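Local structure of Medium/long-chain acyl-CoA thioesterase YigI (Shewanella oneidensis, 3E8P) at residues M113-L118 / H153-T158. The protein probably hydrolyses medium- and long-chain fatty acyl-CoA thioesters to the free fatty acid and coenzyme A. Residues are numbered along the deposited sequence; the frame is centred on the assembly and turned at random.
Sequences MRVDYL and HIAFGT
One face of the F156 ring takes the methyl CD1 of L118 over its centre, 3.6 Å from the centroid and on the ring normal, a CH-pi contact. L118 already points at the neighbouring strand, and with CG anti to the carbonyl carbon (chi1 -48°) its branch lies over A155 CA and the F156 ring. F156 CZ sits 4.2 Å above one face of the H153 imidazole, offset toward its rim. The Y117 ring receives V115 CG1 on one face, off toward the rim, while its hydroxyl is hydrogen-bonded to G70 O. The R114 guanidinium meets the D116 carboxylate side-on: NE reaches OD2 at 3.0 Å in the guanidinium plane, and NH2 takes the syn lone pair of OD1. D112 of a neighbouring subunit forms a salt bridge with R114 NH1.

The strands run antiparallel, with R114, D116 and F156 on one face and V115, Y117 and A155 on the other. R114 with T158 and D116 with F156 are hydrogen-bonded pairs; D116 N to F156 O is the shortest bond, 2.8 Å and nearly straight. L118 N to I154 O (3.1 Å) closes the series beside a classic beta bulge in which I154 and A155 are both set against L146 of strand 139-148.

V115, Y117 and A155 turn toward helix 70-90, while residues 113-116 pair antiparallel with a strand of a different subunit: a hotdog-fold sheet wrapped on its central helix and continued across the interface.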
loop_
_atom_site.group_PDB
_atom_site.type_symbol
_atom_site.label_atom_id
_atom_site.label_comp_id
_atom_site.label_asym_id
_atom_site.label_seq_id
_atom_site.Cartn_x
_atom_site.Cartn_y
_atom_site.Cartn_z
HETATM N N MSE A 113 -2.197 -5.554 -2.991
HETATM C CA MSE A 113 -1.091 -6.079 -2.213
HETATM C C MSE A 113 0.037 -5.079 -2.107
HETATM O O MSE A 113 0.343 -4.353 -3.060
HETATM C CB MSE A 113 -0.534 -7.363 -2.838
HETATM C CG MSE A 113 0.749 -7.841 -2.156
HETATM SE SE MSE A 113 1.537 -9.475 -2.874
HETATM C CE MSE A 113 1.885 -8.840 -4.672
ATOM N N ARG A 114 0.652 -5.057 -0.931
ATOM C CA ARG A 114 1.791 -4.200 -0.673
ATOM C C ARG A 114 2.942 -5.087 -0.240
ATOM O O ARG A 114 2.797 -5.921 0.649
ATOM C CB ARG A 114 1.507 -3.198 0.448
ATOM C CG ARG A 114 2.767 -2.456 0.899
ATOM C CD ARG A 114 2.535 -1.639 2.166
ATOM N NE ARG A 114 3.753 -0.963 2.609
ATOM C CZ ARG A 114 4.058 0.312 2.356
ATOM N NH1 ARG A 114 3.235 1.085 1.653
ATOM N NH2 ARG A 114 5.201 0.818 2.812
ATOM N N VAL A 115 4.087 -4.914 -0.879
ATOM C CA VAL A 115 5.255 -5.681 -0.520
ATOM C C VAL A 115 6.313 -4.725 0.001
ATOM O O VAL A 115 6.585 -3.685 -0.612
ATOM C CB VAL A 115 5.830 -6.423 -1.734
ATOM C CG1 VAL A 115 7.095 -7.158 -1.335
ATOM C CG2 VAL A 115 4.800 -7.388 -2.288
ATOM N N ASP A 116 6.899 -5.065 1.137
ATOM C CA ASP A 116 7.964 -4.255 1.717
ATOM C C ASP A 116 9.252 -5.082 1.608
ATOM O O ASP A 116 9.368 -6.148 2.222
ATOM C CB ASP A 116 7.642 -3.924 3.185
ATOM C CG ASP A 116 6.562 -2.840 3.322
ATOM O OD1 ASP A 116 6.829 -1.660 2.993
ATOM O OD2 ASP A 116 5.443 -3.168 3.758
ATOM N N TYR A 117 10.188 -4.603 0.791
ATOM C CA TYR A 117 11.476 -5.263 0.579
ATOM C C TYR A 117 12.432 -4.814 1.671
ATOM O O TYR A 117 12.916 -3.690 1.672
ATOM C CB TYR A 117 12.029 -4.905 -0.809
ATOM C CG TYR A 117 11.155 -5.415 -1.944
ATOM C CD1 TYR A 117 10.133 -4.635 -2.482
ATOM C CD2 TYR A 117 11.316 -6.704 -2.440
ATOM C CE1 TYR A 117 9.295 -5.138 -3.486
ATOM C CE2 TYR A 117 10.489 -7.208 -3.429
ATOM C CZ TYR A 117 9.484 -6.429 -3.949
ATOM O OH TYR A 117 8.663 -6.960 -4.915
ATOM N N LEU A 118 12.704 -5.711 2.603
ATOM C CA LEU A 118 13.553 -5.397 3.750
ATOM C C LEU A 118 15.053 -5.419 3.480
ATOM O O LEU A 118 15.774 -4.534 3.933
ATOM C CB LEU A 118 13.217 -6.363 4.898
ATOM C CG LEU A 118 11.714 -6.504 5.161
ATOM C CD1 LEU A 118 11.449 -7.647 6.114
ATOM C CD2 LEU A 118 11.177 -5.185 5.713
ATOM N N HIS A 153 14.688 -12.615 7.476
ATOM C CA HIS A 153 13.537 -12.064 6.775
ATOM C C HIS A 153 13.968 -11.303 5.528
ATOM O O HIS A 153 14.842 -10.439 5.578
ATOM C CB HIS A 153 12.721 -11.154 7.703
ATOM C CG HIS A 153 12.192 -11.853 8.915
ATOM N ND1 HIS A 153 11.359 -12.952 8.837
ATOM C CD2 HIS A 153 12.380 -11.615 10.234
ATOM C CE1 HIS A 153 11.056 -13.357 10.058
ATOM N NE2 HIS A 153 11.662 -12.562 10.922
ATOM N N ILE A 154 13.339 -11.641 4.410
ATOM C CA ILE A 154 13.651 -11.032 3.131
ATOM C C ILE A 154 12.672 -9.921 2.809
ATOM O O ILE A 154 13.067 -8.812 2.439
ATOM C CB ILE A 154 13.603 -12.090 2.005
ATOM C CG1 ILE A 154 14.584 -13.213 2.324
ATOM C CG2 ILE A 154 13.974 -11.472 0.683
ATOM C CD1 ILE A 154 16.025 -12.743 2.504
ATOM N N ALA A 155 11.389 -10.219 2.964
ATOM C CA ALA A 155 10.347 -9.247 2.680
ATOM C C ALA A 155 9.077 -9.572 3.449
ATOM O O ALA A 155 8.871 -10.713 3.858
ATOM C CB ALA A 155 10.048 -9.231 1.188
ATOM N N PHE A 156 8.246 -8.549 3.655
ATOM C CA PHE A 156 6.965 -8.706 4.323
ATOM C C PHE A 156 5.918 -8.277 3.317
ATOM O O PHE A 156 6.189 -7.477 2.425
ATOM C CB PHE A 156 6.818 -7.790 5.545
ATOM C CG PHE A 156 7.693 -8.153 6.707
ATOM C CD1 PHE A 156 8.157 -9.451 6.886
ATOM C CD2 PHE A 156 7.989 -7.197 7.671
ATOM C CE1 PHE A 156 8.903 -9.795 8.018
ATOM C CE2 PHE A 156 8.725 -7.520 8.799
ATOM C CZ PHE A 156 9.189 -8.835 8.975
ATOM N N GLY A 157 4.710 -8.797 3.475
ATOM C CA GLY A 157 3.633 -8.421 2.585
ATOM C C GLY A 157 2.326 -8.242 3.344
ATOM O O GLY A 157 2.203 -8.629 4.507
ATOM N N THR A 158 1.360 -7.615 2.689
ATOM C CA THR A 158 0.026 -7.434 3.248
ATOM C C THR A 158 -0.890 -7.516 2.031
ATOM O O THR A 158 -0.705 -6.776 1.062
ATOM C CB THR A 158 -0.146 -6.058 3.939
ATOM O OG1 THR A 158 0.814 -5.930 4.988
ATOM C CG2 THR A 158 -1.545 -5.913 4.540
#